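PDB 2AWA: beta sliding clamp from Streptococcus pneumoniae, which probably tethers DNA polymerases and other proteins to DNA as a ring-shaped head-to-tail homodimer, so conferring processivity on replication. Local coordinates for residues B[301-306]-B[338-343]; B[284-289]-B[323-328]; B[86-91]-B[132-137]; B[41-46]-B[58-63]. All coordinates share one frame; numbering follows the deposited sequence.

Contact 1 of 4, residues B[301-306]-B[338-343]; sequences TVKLEI and TISFNP
Antiparallel strand pairing joins residues 302-306 to 338-341 in the four-stranded sheet of the C-terminal domain, where strand 337-341 is the outermost member within this chain. Val302 and Phe341 form one hydrogen-bonded pair, with Val302 N to Phe341 O at 3.0 Å and Phe341 N to Val302 O at 3.1 Å. Leu304 and Ile339 form the next; its Leu304 N to Ile339 O bond measures 2.7 Å, and that from Ile339 N to Leu304 O is nearly straight (170° at the hydrogen). Between these pairs Lys303 faces Ser340 without backbone hydrogen bonds, and the CA of Ser340 lies 3.1 Å from Val302 O in a CA-H...O contact. Val302, Leu304, Ile339 and Phe341 share the apolar face. Phe341 has CG between its own N and carbonyl carbon (chi1 47°), which swings the ring back alongside the neighbouring strand, where Leu304 CD1 meets its edge in plane, 4.0 Å from Phe341 CE2. Met287 of helix 280-294 touches both Val302 and Phe341. On the other face a water bridges Thr301 OG1, which also bonds Asn299, to Ser340 OG, and the methylenes of Lys303 run against Thr338 CG2. An antiparallel sheet with its apolar face packed on a helix is what the C-terminal domain of bacterial processivity rings contains.

Contact 2 of 4, residues B[284-289]-B[323-328]; sequences RQSMER and VNEEID
The guanidinium of Arg289 presents its edge to the Glu325 carboxylate, while the carbonyl oxygen of Gln285, one helical turn back, lies 3.6 Å above the centre of one of its faces. The grip is side-on and two-pronged: Arg289 NE reaches Glu325 OE1 and Arg289 NH2 reaches Glu325 OE2, each at 2.9 Å. Both nitrogens approach on the syn side of the acid, although the two planar groups are twisted 31° apart. Glu325 stands extended from its strand, CG anti to the backbone N (chi1 180°), and so carries its carboxylate to the helix. There OE2 takes a second bond, 2.6 Å from Ser286 OG, which comes from above the carboxylate plane. The buried acid is thus met by both a positive group and a hydroxyl, which would be expected to favour its charged form. Beside this polar group Ile327 CD1 packs against CE of Met287 at 3.7 Å, the latter being selenomethionine here, with the two side chains crossing at about a right angle. The second subunit completes the network: its Ser100 O accepts from Arg289 NH1, its Ser123 OG bonds Glu325 OE1, and its strand pairs with residues 323-325. The 284-289 part of the helix runs antiparallel to strand 323-327, with axes 10.0 Å apart, in the helix-on-sheet packing that forms this side of the head-to-tail dimer interface.

Contact 3 of 4, residues B[86-91]-B[132-137]; sequences SILLEA and SEQYPR
Leu88 lays its branched end over the backbone and CB of Ser132, with Leu88 CG 3.6 Å from Ser132 CA and Leu88 CD2 3.7 Å from Ser132 CB. Its two methyls then diverge: CD1 passes near the CB of Tyr135, while CD2 approaches Tyr135 CD2 obliquely at 4.0 Å, so that the leucine touches both the start of the turn and the ring. A bond from Tyr135 N to Ser132 O, 3.1 Å long, closes that turn and brings both residues onto the same side chain. The aromatic ring is also packed from its own segment, since Pro136 CD sits 3.4 Å above one face, toward the rim. With CG anti to the backbone N (chi1 -164°), Tyr135 carries its ring towards Leu88 and its hydroxyl to a bond with Ser60 OG on strand 54-60, one strand beyond 45-50. Two residues before Leu88 the contact becomes polar. Ser86 OG and Ser132 OG meet tip to tip at 2.5 Å, a hydrogen bond in which either hydroxyl could be the donor; Ser86 OG has further, weak bonds to Asp49 and Lys47. Just ahead of the turn, Lys130 is joined by a backbone hydrogen bond to Leu88. The loop between strands 123-128 and 147-150 is therefore fastened to strand 85-90, outermost within this chain in an antiparallel sheet of the bacterial processivity-ring family.

Contact 4 of 4, residues B[41-46]-B[58-63]; sequences PILSTV and IGSNGQ
Leu43 and Asn61 have their CA atoms 6.0 Å apart, at the end where the two segments stop behaving as paired strands, whereas Val46 and Gly59, at 5.3 Å, lie close to sheet spacing. Residues 41-44 form a short 3-10 segment that leads directly into strand 45-50. Its exit is tied down by Thr45, whose N and OG1 both donate to Ile42 O, the hydroxyl at 2.8 Å. No hydrogen bond crosses between the segments, and the carbonyl oxygens of Leu43 and Ser60, both acceptors, come within 3.3 Å of each other. This is the open end of an antiparallel beta hairpin made by strands 45-50 and 54-60 in the N-terminal domain; regular backbone bonding appears farther in, between Ile58 and Lys47. Side chains take over where that pairing fades. Leu43 has CG beside its backbone N (chi1 -73°) and reaches across the hairpin mouth, its CD2 3.2 Å from Ser60 OG and its CD1 4.3 Å from Gly62 N. The Ser60 hydroxyl has its polar partner in Tyr135, whose side chain also touches Leu43. Val46 CG2 rests 3.6 Å from Ile58 O, a methyl against a carbonyl oxygen. Beyond Ser60 the chain bends through an Asx turn: Asn61 OD1 accepts from Gln63 N at 2.9 Å, with an N-H...O angle of 157°, while Gly62 at the bend adopts a positive phi of 91°.

The four contacts fall into two pairs at opposite ends of the crescent-shaped chain. Along the sequence contact 4 closes first, then contact 3, both in the N-terminal domain; their centres are 9 Å apart, they share the sheet holding strands 45-50 and 85-90, and Ser44 OG probably bonds Glu90 OE1. Contacts 1 and 2 follow in the C-terminal domain with segments alternating along the chain and centres 11 Å apart. Ile327 of contact 2 packs onto Leu304 of contact 1. The centres of contacts 2 and 3 lie about 54 Å apart, and contact 2 meets the second subunit, consistent with head-to-tail ring closure.

Contact 1 of 4, residues B[301-306]-B[338-343]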
loop_
_atom_site.group_PDB
_atom_site.type_symbol
_atom_site.label_atom_id
_atom_site.label_comp_id
_atom_site.label_asym_id
_atom_site.label_seq_id
_atom_site.Cartn_x
_atom_site.Cartn_y
_atom_site.Cartn_z
ATOM N N THR B 301 -0.809 9.927 -27.084
ATOM C CA THR B 301 0.350 9.436 -27.807
ATOM C C THR B 301 1.626 10.251 -27.676
ATOM O O THR B 301 1.609 11.431 -27.474
ATOM C CB THR B 301 0.074 9.312 -29.299
ATOM O OG1 THR B 301 -0.353 10.573 -29.799
ATOM C CG2 THR B 301 -0.972 8.252 -29.552
ATOM N N VAL B 302 2.738 9.561 -27.817
ATOM C CA VAL B 302 4.064 10.145 -27.908
ATOM C C VAL B 302 4.441 10.060 -29.388
ATOM O O VAL B 302 4.026 9.147 -30.087
ATOM C CB VAL B 302 5.091 9.360 -27.007
ATOM C CG1 VAL B 302 5.393 7.968 -27.576
ATOM C CG2 VAL B 302 6.383 10.126 -26.831
ATOM N N LYS B 303 5.193 11.041 -29.859
ATOM C CA LYS B 303 5.626 11.119 -31.230
ATOM C C LYS B 303 7.129 11.009 -31.211
ATOM O O LYS B 303 7.800 11.837 -30.602
ATOM C CB LYS B 303 5.191 12.451 -31.848
ATOM C CG LYS B 303 5.835 12.785 -33.211
ATOM C CD LYS B 303 4.910 13.599 -34.148
ATOM C CE LYS B 303 4.640 15.021 -33.701
ATOM N NZ LYS B 303 5.853 15.882 -33.667
ATOM N N LEU B 304 7.652 9.957 -31.834
ATOM C CA LEU B 304 9.080 9.837 -32.053
ATOM C C LEU B 304 9.382 10.486 -33.371
ATOM O O LEU B 304 8.718 10.194 -34.371
ATOM C CB LEU B 304 9.545 8.381 -32.109
ATOM C CG LEU B 304 9.991 7.729 -30.817
ATOM C CD1 LEU B 304 10.690 6.421 -31.124
ATOM C CD2 LEU B 304 10.913 8.654 -30.052
ATOM N N GLU B 305 10.369 11.376 -33.361
ATOM C CA GLU B 305 10.893 11.960 -34.577
ATOM C C GLU B 305 12.336 11.493 -34.769
ATOM O O GLU B 305 13.154 11.602 -33.877
ATOM C CB GLU B 305 10.810 13.485 -34.494
ATOM C CG GLU B 305 10.975 14.203 -35.826
ATOM C CD GLU B 305 11.492 15.622 -35.644
ATOM O OE1 GLU B 305 11.028 16.308 -34.704
ATOM O OE2 GLU B 305 12.371 16.051 -36.430
ATOM N N ILE B 306 12.634 10.945 -35.932
ATOM C CA ILE B 306 13.977 10.469 -36.225
ATOM C C ILE B 306 14.528 11.166 -37.478
ATOM O O ILE B 306 14.158 10.807 -38.583
ATOM C CB ILE B 306 13.959 8.938 -36.430
ATOM C CG1 ILE B 306 13.277 8.249 -35.236
ATOM C CG2 ILE B 306 15.378 8.394 -36.619
ATOM C CD1 ILE B 306 12.520 7.028 -35.610
ATOM N N THR B 338 8.875 9.701 -38.819
ATOM C CA THR B 338 8.092 10.228 -37.730
ATOM C C THR B 338 6.926 9.307 -37.419
ATOM O O THR B 338 6.126 8.979 -38.295
ATOM C CB THR B 338 7.677 11.661 -38.020
ATOM O OG1 THR B 338 8.852 12.486 -37.952
ATOM C CG2 THR B 338 6.689 12.145 -37.000
ATOM N N ILE B 339 6.824 8.897 -36.163
ATOM C CA ILE B 339 5.841 7.885 -35.783
ATOM C C ILE B 339 5.287 8.152 -34.380
ATOM O O ILE B 339 6.022 8.571 -33.498
ATOM C CB ILE B 339 6.456 6.471 -35.912
ATOM C CG1 ILE B 339 5.407 5.401 -35.724
ATOM C CG2 ILE B 339 7.611 6.277 -34.927
ATOM C CD1 ILE B 339 5.889 4.038 -36.124
ATOM N N SER B 340 3.979 7.945 -34.210
ATOM C CA SER B 340 3.287 8.139 -32.936
ATOM C C SER B 340 2.660 6.832 -32.479
ATOM O O SER B 340 2.151 6.067 -33.282
ATOM C CB SER B 340 2.192 9.192 -33.057
ATOM O OG SER B 340 2.753 10.471 -33.259
ATOM N N PHE B 341 2.709 6.593 -31.178
ATOM C CA PHE B 341 2.206 5.367 -30.580
ATOM C C PHE B 341 1.799 5.665 -29.160
ATOM O O PHE B 341 2.032 6.783 -28.639
ATOM C CB PHE B 341 3.273 4.245 -30.596
ATOM C CG PHE B 341 4.645 4.676 -30.126
ATOM C CD1 PHE B 341 4.969 4.664 -28.785
ATOM C CD2 PHE B 341 5.613 5.077 -31.034
ATOM C CE1 PHE B 341 6.227 5.069 -28.353
ATOM C CE2 PHE B 341 6.853 5.479 -30.613
ATOM C CZ PHE B 341 7.164 5.485 -29.256
ATOM N N ASN B 342 1.163 4.681 -28.549
ATOM C CA ASN B 342 0.823 4.724 -27.138
ATOM C C ASN B 342 2.066 4.378 -26.320
ATOM O O ASN B 342 2.634 3.302 -26.474
ATOM C CB ASN B 342 -0.306 3.730 -26.872
ATOM C CG ASN B 342 -0.789 3.730 -25.430
ATOM O OD1 ASN B 342 -0.136 4.251 -24.533
ATOM N ND2 ASN B 342 -1.928 3.091 -25.206
ATOM N N PRO B 343 2.518 5.310 -25.472
ATOM C CA PRO B 343 3.757 5.054 -24.761
ATOM C C PRO B 343 3.644 3.935 -23.715
ATOM O O PRO B 343 4.669 3.346 -23.347
ATOM C CB PRO B 343 4.059 6.395 -24.097
ATOM C CG PRO B 343 2.727 7.044 -23.915
ATOM C CD PRO B 343 1.943 6.628 -25.130
HETATM O O HOH W 1 1.557 12.056 -31.384
HETATM O O HOH W 2 11.597 12.350 -39.253
#

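Contact 2 of 4, residues B[284-289]-B[323-328]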
loop_
_atom_site.group_PDB
_atom_site.type_symbol
_atom_site.label_atom_id
_atom_site.label_comp_id
_atom_site.label_asym_id
_atom_site.label_seq_id
_atom_site.Cartn_x
_atom_site.Cartn_y
_atom_site.Cartn_z
ATOM N N ARG B 284 12.917 3.540 -21.311
ATOM C CA ARG B 284 11.775 3.463 -20.411
ATOM C C ARG B 284 11.574 4.784 -19.683
ATOM O O ARG B 284 10.460 5.277 -19.578
ATOM C CB ARG B 284 11.915 2.339 -19.385
ATOM C CG ARG B 284 10.578 1.976 -18.717
ATOM C CD ARG B 284 10.731 0.934 -17.631
ATOM N NE ARG B 284 11.431 1.495 -16.482
ATOM C CZ ARG B 284 12.700 1.253 -16.138
ATOM N NH1 ARG B 284 13.476 0.420 -16.828
ATOM N NH2 ARG B 284 13.203 1.856 -15.065
ATOM N N GLN B 285 12.642 5.372 -19.185
ATOM C CA GLN B 285 12.493 6.598 -18.413
ATOM C C GLN B 285 12.032 7.739 -19.298
ATOM O O GLN B 285 11.287 8.601 -18.850
ATOM C CB GLN B 285 13.782 6.930 -17.684
ATOM C CG GLN B 285 14.115 5.883 -16.607
ATOM C CD GLN B 285 15.527 5.979 -16.075
ATOM O OE1 GLN B 285 16.378 6.668 -16.630
ATOM N NE2 GLN B 285 15.784 5.271 -14.993
ATOM N N SER B 286 12.438 7.724 -20.563
ATOM C CA SER B 286 11.979 8.736 -21.519
ATOM C C SER B 286 10.502 8.607 -21.835
ATOM O O SER B 286 9.812 9.604 -21.961
ATOM C CB SER B 286 12.767 8.651 -22.819
ATOM O OG SER B 286 14.053 9.189 -22.634
HETATM N N MSE B 287 10.031 7.372 -21.990
HETATM C CA MSE B 287 8.634 7.103 -22.281
HETATM C C MSE B 287 7.679 7.390 -21.130
HETATM O O MSE B 287 6.525 7.761 -21.354
HETATM C CB MSE B 287 8.496 5.658 -22.713
HETATM C CG MSE B 287 9.130 5.385 -24.044
HETATM SE SE MSE B 287 8.515 6.628 -25.472
HETATM C CE MSE B 287 9.989 7.964 -25.453
ATOM N N GLU B 288 8.161 7.221 -19.902
ATOM C CA GLU B 288 7.390 7.525 -18.696
ATOM C C GLU B 288 7.219 9.015 -18.483
ATOM O O GLU B 288 6.181 9.458 -17.981
ATOM C CB GLU B 288 8.059 6.902 -17.481
ATOM C CG GLU B 288 8.197 5.395 -17.641
ATOM C CD GLU B 288 8.129 4.611 -16.369
ATOM O OE1 GLU B 288 7.194 4.852 -15.573
ATOM O OE2 GLU B 288 8.990 3.710 -16.197
ATOM N N ARG B 289 8.241 9.777 -18.850
ATOM C CA ARG B 289 8.162 11.224 -18.853
ATOM C C ARG B 289 7.155 11.667 -19.909
ATOM O O ARG B 289 6.220 12.421 -19.628
ATOM C CB ARG B 289 9.551 11.849 -19.119
ATOM C CG ARG B 289 10.346 12.205 -17.846
ATOM C CD ARG B 289 11.646 12.993 -18.142
ATOM N NE ARG B 289 12.564 12.249 -19.008
ATOM C CZ ARG B 289 13.498 11.396 -18.591
ATOM N NH1 ARG B 289 13.670 11.143 -17.313
ATOM N NH2 ARG B 289 14.253 10.771 -19.475
ATOM N N VAL B 323 6.323 18.151 -23.964
ATOM C CA VAL B 323 7.574 17.438 -23.715
ATOM C C VAL B 323 8.353 17.445 -25.005
ATOM O O VAL B 323 7.807 17.063 -26.030
ATOM C CB VAL B 323 7.364 15.936 -23.386
ATOM C CG1 VAL B 323 8.683 15.268 -23.077
ATOM C CG2 VAL B 323 6.446 15.750 -22.226
ATOM N N ASN B 324 9.608 17.885 -24.955
ATOM C CA ASN B 324 10.518 17.837 -26.100
ATOM C C ASN B 324 11.815 17.240 -25.578
ATOM O O ASN B 324 12.538 17.892 -24.842
ATOM C CB ASN B 324 10.737 19.245 -26.661
ATOM C CG ASN B 324 11.542 19.254 -27.958
ATOM O OD1 ASN B 324 12.491 18.498 -28.129
ATOM N ND2 ASN B 324 11.154 20.127 -28.882
ATOM N N GLU B 325 12.088 15.983 -25.905
ATOM C CA GLU B 325 13.249 15.319 -25.341
ATOM C C GLU B 325 14.089 14.618 -26.393
ATOM O O GLU B 325 13.576 13.871 -27.192
ATOM C CB GLU B 325 12.816 14.319 -24.277
ATOM C CG GLU B 325 13.995 13.586 -23.652
ATOM C CD GLU B 325 13.635 12.760 -22.434
ATOM O OE1 GLU B 325 12.664 13.109 -21.731
ATOM O OE2 GLU B 325 14.350 11.760 -22.182
ATOM N N GLU B 326 15.394 14.862 -26.388
ATOM C CA GLU B 326 16.299 14.101 -27.240
ATOM C C GLU B 326 16.689 12.843 -26.501
ATOM O O GLU B 326 17.101 12.902 -25.359
ATOM C CB GLU B 326 17.559 14.886 -27.611
ATOM C CG GLU B 326 18.461 14.051 -28.523
ATOM C CD GLU B 326 19.747 14.735 -28.938
ATOM O OE1 GLU B 326 19.800 15.992 -28.903
ATOM O OE2 GLU B 326 20.695 13.992 -29.313
ATOM N N ILE B 327 16.577 11.715 -27.179
ATOM C CA ILE B 327 16.921 10.418 -26.624
ATOM C C ILE B 327 18.239 9.932 -27.237
ATOM O O ILE B 327 18.386 9.893 -28.454
ATOM C CB ILE B 327 15.794 9.410 -26.887
ATOM C CG1 ILE B 327 14.480 9.947 -26.288
ATOM C CG2 ILE B 327 16.159 8.051 -26.310
ATOM C CD1 ILE B 327 13.207 9.259 -26.765
ATOM N N ASP B 328 19.185 9.575 -26.367
ATOM C CA ASP B 328 20.477 9.041 -26.771
ATOM C C ASP B 328 20.323 7.593 -27.246
ATOM O O ASP B 328 19.497 6.833 -26.713
ATOM C CB ASP B 328 21.493 9.157 -25.625
ATOM C CG ASP B 328 22.042 10.590 -25.460
#

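Contact 3 of 4, residues B[86-91]-B[132-137]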
loop_
_atom_site.group_PDB
_atom_site.type_symbol
_atom_site.label_atom_id
_atom_site.label_comp_id
_atom_site.label_asym_id
_atom_site.label_seq_id
_atom_site.Cartn_x
_atom_site.Cartn_y
_atom_site.Cartn_z
ATOM N N SER B 86 -14.085 -33.508 7.585
ATOM C CA SER B 86 -14.124 -32.414 6.629
ATOM C C SER B 86 -14.926 -31.222 7.149
ATOM O O SER B 86 -15.920 -31.405 7.851
ATOM C CB SER B 86 -14.758 -32.913 5.345
ATOM O OG SER B 86 -14.727 -31.905 4.362
ATOM N N ILE B 87 -14.519 -30.006 6.776
ATOM C CA ILE B 87 -15.235 -28.801 7.194
ATOM C C ILE B 87 -14.959 -27.627 6.243
ATOM O O ILE B 87 -13.951 -27.611 5.538
ATOM C CB ILE B 87 -14.848 -28.418 8.682
ATOM C CG1 ILE B 87 -15.895 -27.520 9.353
ATOM C CG2 ILE B 87 -13.471 -27.772 8.749
ATOM C CD1 ILE B 87 -17.168 -28.243 9.671
ATOM N N LEU B 88 -15.872 -26.656 6.244
ATOM C CA LEU B 88 -15.699 -25.406 5.534
ATOM C C LEU B 88 -15.589 -24.232 6.492
ATOM O O LEU B 88 -16.351 -24.148 7.447
ATOM C CB LEU B 88 -16.903 -25.154 4.648
ATOM C CG LEU B 88 -17.154 -26.240 3.625
ATOM C CD1 LEU B 88 -18.286 -25.816 2.703
ATOM C CD2 LEU B 88 -15.884 -26.529 2.849
ATOM N N LEU B 89 -14.660 -23.314 6.219
ATOM C CA LEU B 89 -14.576 -22.065 6.971
ATOM C C LEU B 89 -14.468 -20.886 6.011
ATOM O O LEU B 89 -13.898 -21.014 4.934
ATOM C CB LEU B 89 -13.368 -22.094 7.883
ATOM C CG LEU B 89 -13.396 -23.146 8.990
ATOM C CD1 LEU B 89 -11.997 -23.535 9.434
ATOM C CD2 LEU B 89 -14.211 -22.622 10.156
ATOM N N GLU B 90 -15.026 -19.744 6.382
ATOM C CA GLU B 90 -14.837 -18.546 5.573
ATOM C C GLU B 90 -13.363 -18.201 5.600
ATOM O O GLU B 90 -12.775 -17.973 6.658
ATOM C CB GLU B 90 -15.680 -17.396 6.069
ATOM C CG GLU B 90 -17.173 -17.640 5.881
ATOM C CD GLU B 90 -17.641 -17.534 4.425
ATOM O OE1 GLU B 90 -16.869 -17.037 3.568
ATOM O OE2 GLU B 90 -18.801 -17.935 4.147
ATOM N N ALA B 91 -12.764 -18.197 4.421
ATOM C CA ALA B 91 -11.325 -18.197 4.300
ATOM C C ALA B 91 -10.659 -16.946 4.856
ATOM O O ALA B 91 -9.778 -17.057 5.680
ATOM C CB ALA B 91 -10.911 -18.466 2.831
ATOM N N SER B 132 -19.311 -29.675 4.585
ATOM C CA SER B 132 -18.596 -29.525 3.312
ATOM C C SER B 132 -19.202 -30.280 2.138
ATOM O O SER B 132 -18.666 -30.248 1.037
ATOM C CB SER B 132 -17.155 -29.991 3.480
ATOM O OG SER B 132 -17.131 -31.384 3.739
ATOM N N GLU B 133 -20.313 -30.959 2.365
ATOM C CA GLU B 133 -20.963 -31.742 1.319
ATOM C C GLU B 133 -21.471 -30.812 0.208
ATOM O O GLU B 133 -21.508 -31.190 -0.952
ATOM C CB GLU B 133 -22.099 -32.574 1.923
ATOM C CG GLU B 133 -22.425 -33.874 1.186
ATOM C CD GLU B 133 -23.398 -34.767 1.967
ATOM O OE1 GLU B 133 -23.850 -34.371 3.067
ATOM O OE2 GLU B 133 -23.712 -35.874 1.484
ATOM N N GLN B 134 -21.829 -29.583 0.564
ATOM C CA GLN B 134 -22.307 -28.606 -0.413
ATOM C C GLN B 134 -21.195 -28.017 -1.279
ATOM O O GLN B 134 -21.487 -27.391 -2.293
ATOM C CB GLN B 134 -23.047 -27.469 0.291
ATOM C CG GLN B 134 -22.155 -26.546 1.102
ATOM C CD GLN B 134 -22.901 -25.893 2.254
ATOM O OE1 GLN B 134 -23.908 -25.216 2.054
ATOM N NE2 GLN B 134 -22.418 -26.100 3.463
ATOM N N TYR B 135 -19.934 -28.190 -0.878
ATOM C CA TYR B 135 -18.815 -27.659 -1.643
ATOM C C TYR B 135 -18.689 -28.447 -2.930
ATOM O O TYR B 135 -18.728 -29.663 -2.903
ATOM C CB TYR B 135 -17.495 -27.729 -0.855
ATOM C CG TYR B 135 -16.400 -26.850 -1.452
ATOM C CD1 TYR B 135 -15.561 -27.332 -2.458
ATOM C CD2 TYR B 135 -16.236 -25.524 -1.042
ATOM C CE1 TYR B 135 -14.575 -26.525 -3.029
ATOM C CE2 TYR B 135 -15.245 -24.703 -1.615
ATOM C CZ TYR B 135 -14.421 -25.216 -2.607
ATOM O OH TYR B 135 -13.444 -24.433 -3.173
ATOM N N PRO B 136 -18.541 -27.759 -4.065
ATOM C CA PRO B 136 -18.483 -28.450 -5.333
ATOM C C PRO B 136 -17.215 -29.258 -5.526
ATOM O O PRO B 136 -16.137 -28.710 -5.441
ATOM C CB PRO B 136 -18.504 -27.303 -6.342
ATOM C CG PRO B 136 -17.944 -26.175 -5.631
ATOM C CD PRO B 136 -18.431 -26.302 -4.244
ATOM N N ARG B 137 -17.362 -30.549 -5.810
ATOM C CA ARG B 137 -16.237 -31.408 -6.185
ATOM C C ARG B 137 -15.546 -30.885 -7.447
ATOM O O ARG B 137 -16.204 -30.350 -8.333
ATOM C CB ARG B 137 -16.732 -32.832 -6.439
#

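Contact 4 of 4, residues B[41-46]-B[58-63]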
loop_
_atom_site.group_PDB
_atom_site.type_symbol
_atom_site.label_atom_id
_atom_site.label_comp_id
_atom_site.label_asym_id
_atom_site.label_seq_id
_atom_site.Cartn_x
_atom_site.Cartn_y
_atom_site.Cartn_z
ATOM N N PRO B 41 -22.072 -18.401 -3.540
ATOM C CA PRO B 41 -21.696 -18.016 -2.173
ATOM C C PRO B 41 -20.654 -18.891 -1.465
ATOM O O PRO B 41 -19.781 -18.362 -0.771
ATOM C CB PRO B 41 -23.022 -18.110 -1.414
ATOM C CG PRO B 41 -24.053 -17.831 -2.428
ATOM C CD PRO B 41 -23.535 -18.368 -3.729
ATOM N N ILE B 42 -20.753 -20.206 -1.629
ATOM C CA ILE B 42 -19.974 -21.133 -0.821
ATOM C C ILE B 42 -18.505 -21.128 -1.204
ATOM O O ILE B 42 -17.666 -21.636 -0.471
ATOM C CB ILE B 42 -20.539 -22.564 -0.913
ATOM C CG1 ILE B 42 -20.081 -23.412 0.274
ATOM C CG2 ILE B 42 -20.147 -23.230 -2.215
ATOM C CD1 ILE B 42 -20.849 -23.150 1.535
ATOM N N LEU B 43 -18.183 -20.548 -2.353
ATOM C CA LEU B 43 -16.813 -20.564 -2.855
ATOM C C LEU B 43 -15.869 -19.571 -2.174
ATOM O O LEU B 43 -14.662 -19.592 -2.450
ATOM C CB LEU B 43 -16.816 -20.372 -4.366
ATOM C CG LEU B 43 -17.310 -21.603 -5.128
ATOM C CD1 LEU B 43 -17.283 -21.349 -6.625
ATOM C CD2 LEU B 43 -16.448 -22.814 -4.801
ATOM N N SER B 44 -16.410 -18.745 -1.273
ATOM C CA SER B 44 -15.603 -17.906 -0.367
ATOM C C SER B 44 -14.969 -18.695 0.803
ATOM O O SER B 44 -14.130 -18.178 1.535
ATOM C CB SER B 44 -16.444 -16.762 0.190
ATOM O OG SER B 44 -17.488 -17.232 1.037
ATOM N N THR B 45 -15.367 -19.947 0.976
ATOM C CA THR B 45 -14.843 -20.762 2.050
ATOM C C THR B 45 -13.624 -21.509 1.569
ATOM O O THR B 45 -13.495 -21.756 0.384
ATOM C CB THR B 45 -15.902 -21.800 2.575
ATOM O OG1 THR B 45 -16.186 -22.791 1.571
ATOM C CG2 THR B 45 -17.178 -21.099 2.982
ATOM N N VAL B 46 -12.723 -21.827 2.493
ATOM C CA VAL B 46 -11.736 -22.859 2.265
ATOM C C VAL B 46 -12.318 -24.147 2.800
ATOM O O VAL B 46 -13.091 -24.126 3.757
ATOM C CB VAL B 46 -10.369 -22.574 2.917
ATOM C CG1 VAL B 46 -10.495 -22.167 4.389
ATOM C CG2 VAL B 46 -9.434 -23.787 2.749
ATOM N N ILE B 58 -8.515 -27.069 0.116
ATOM C CA ILE B 58 -9.113 -26.816 -1.197
ATOM C C ILE B 58 -9.768 -25.436 -1.305
ATOM O O ILE B 58 -10.534 -25.014 -0.434
ATOM C CB ILE B 58 -10.093 -27.933 -1.604
ATOM C CG1 ILE B 58 -9.332 -29.262 -1.670
ATOM C CG2 ILE B 58 -10.723 -27.614 -2.952
ATOM C CD1 ILE B 58 -10.186 -30.470 -2.039
ATOM N N GLY B 59 -9.432 -24.744 -2.386
ATOM C CA GLY B 59 -10.020 -23.449 -2.721
ATOM C C GLY B 59 -10.267 -23.301 -4.215
ATOM O O GLY B 59 -9.550 -23.875 -5.052
ATOM N N SER B 60 -11.285 -22.522 -4.553
ATOM C CA SER B 60 -11.642 -22.308 -5.941
ATOM C C SER B 60 -12.529 -21.093 -6.103
ATOM O O SER B 60 -13.172 -20.628 -5.163
ATOM C CB SER B 60 -12.359 -23.529 -6.506
ATOM O OG SER B 60 -13.527 -23.803 -5.762
ATOM N N ASN B 61 -12.553 -20.571 -7.318
ATOM C CA ASN B 61 -13.378 -19.438 -7.628
ATOM C C ASN B 61 -14.118 -19.629 -8.938
ATOM O O ASN B 61 -14.701 -18.678 -9.458
ATOM C CB ASN B 61 -12.515 -18.173 -7.653
ATOM C CG ASN B 61 -11.480 -18.178 -8.765
ATOM O OD1 ASN B 61 -11.500 -19.025 -9.651
ATOM N ND2 ASN B 61 -10.579 -17.206 -8.728
ATOM N N GLY B 62 -14.107 -20.858 -9.459
ATOM C CA GLY B 62 -14.793 -21.166 -10.723
ATOM C C GLY B 62 -13.938 -21.025 -11.982
ATOM O O GLY B 62 -14.324 -21.515 -13.052
ATOM N N GLN B 63 -12.798 -20.337 -11.866
ATOM C CA GLN B 63 -11.837 -20.215 -12.955
ATOM C C GLN B 63 -10.624 -21.093 -12.672
ATOM O O GLN B 63 -10.148 -21.816 -13.554
ATOM C CB GLN B 63 -11.389 -18.752 -13.120
ATOM C CG GLN B 63 -12.419 -17.826 -13.770
ATOM C CD GLN B 63 -12.669 -18.171 -15.230
ATOM O OE1 GLN B 63 -13.759 -18.614 -15.579
ATOM N NE2 GLN B 63 -11.656 -17.986 -16.086
#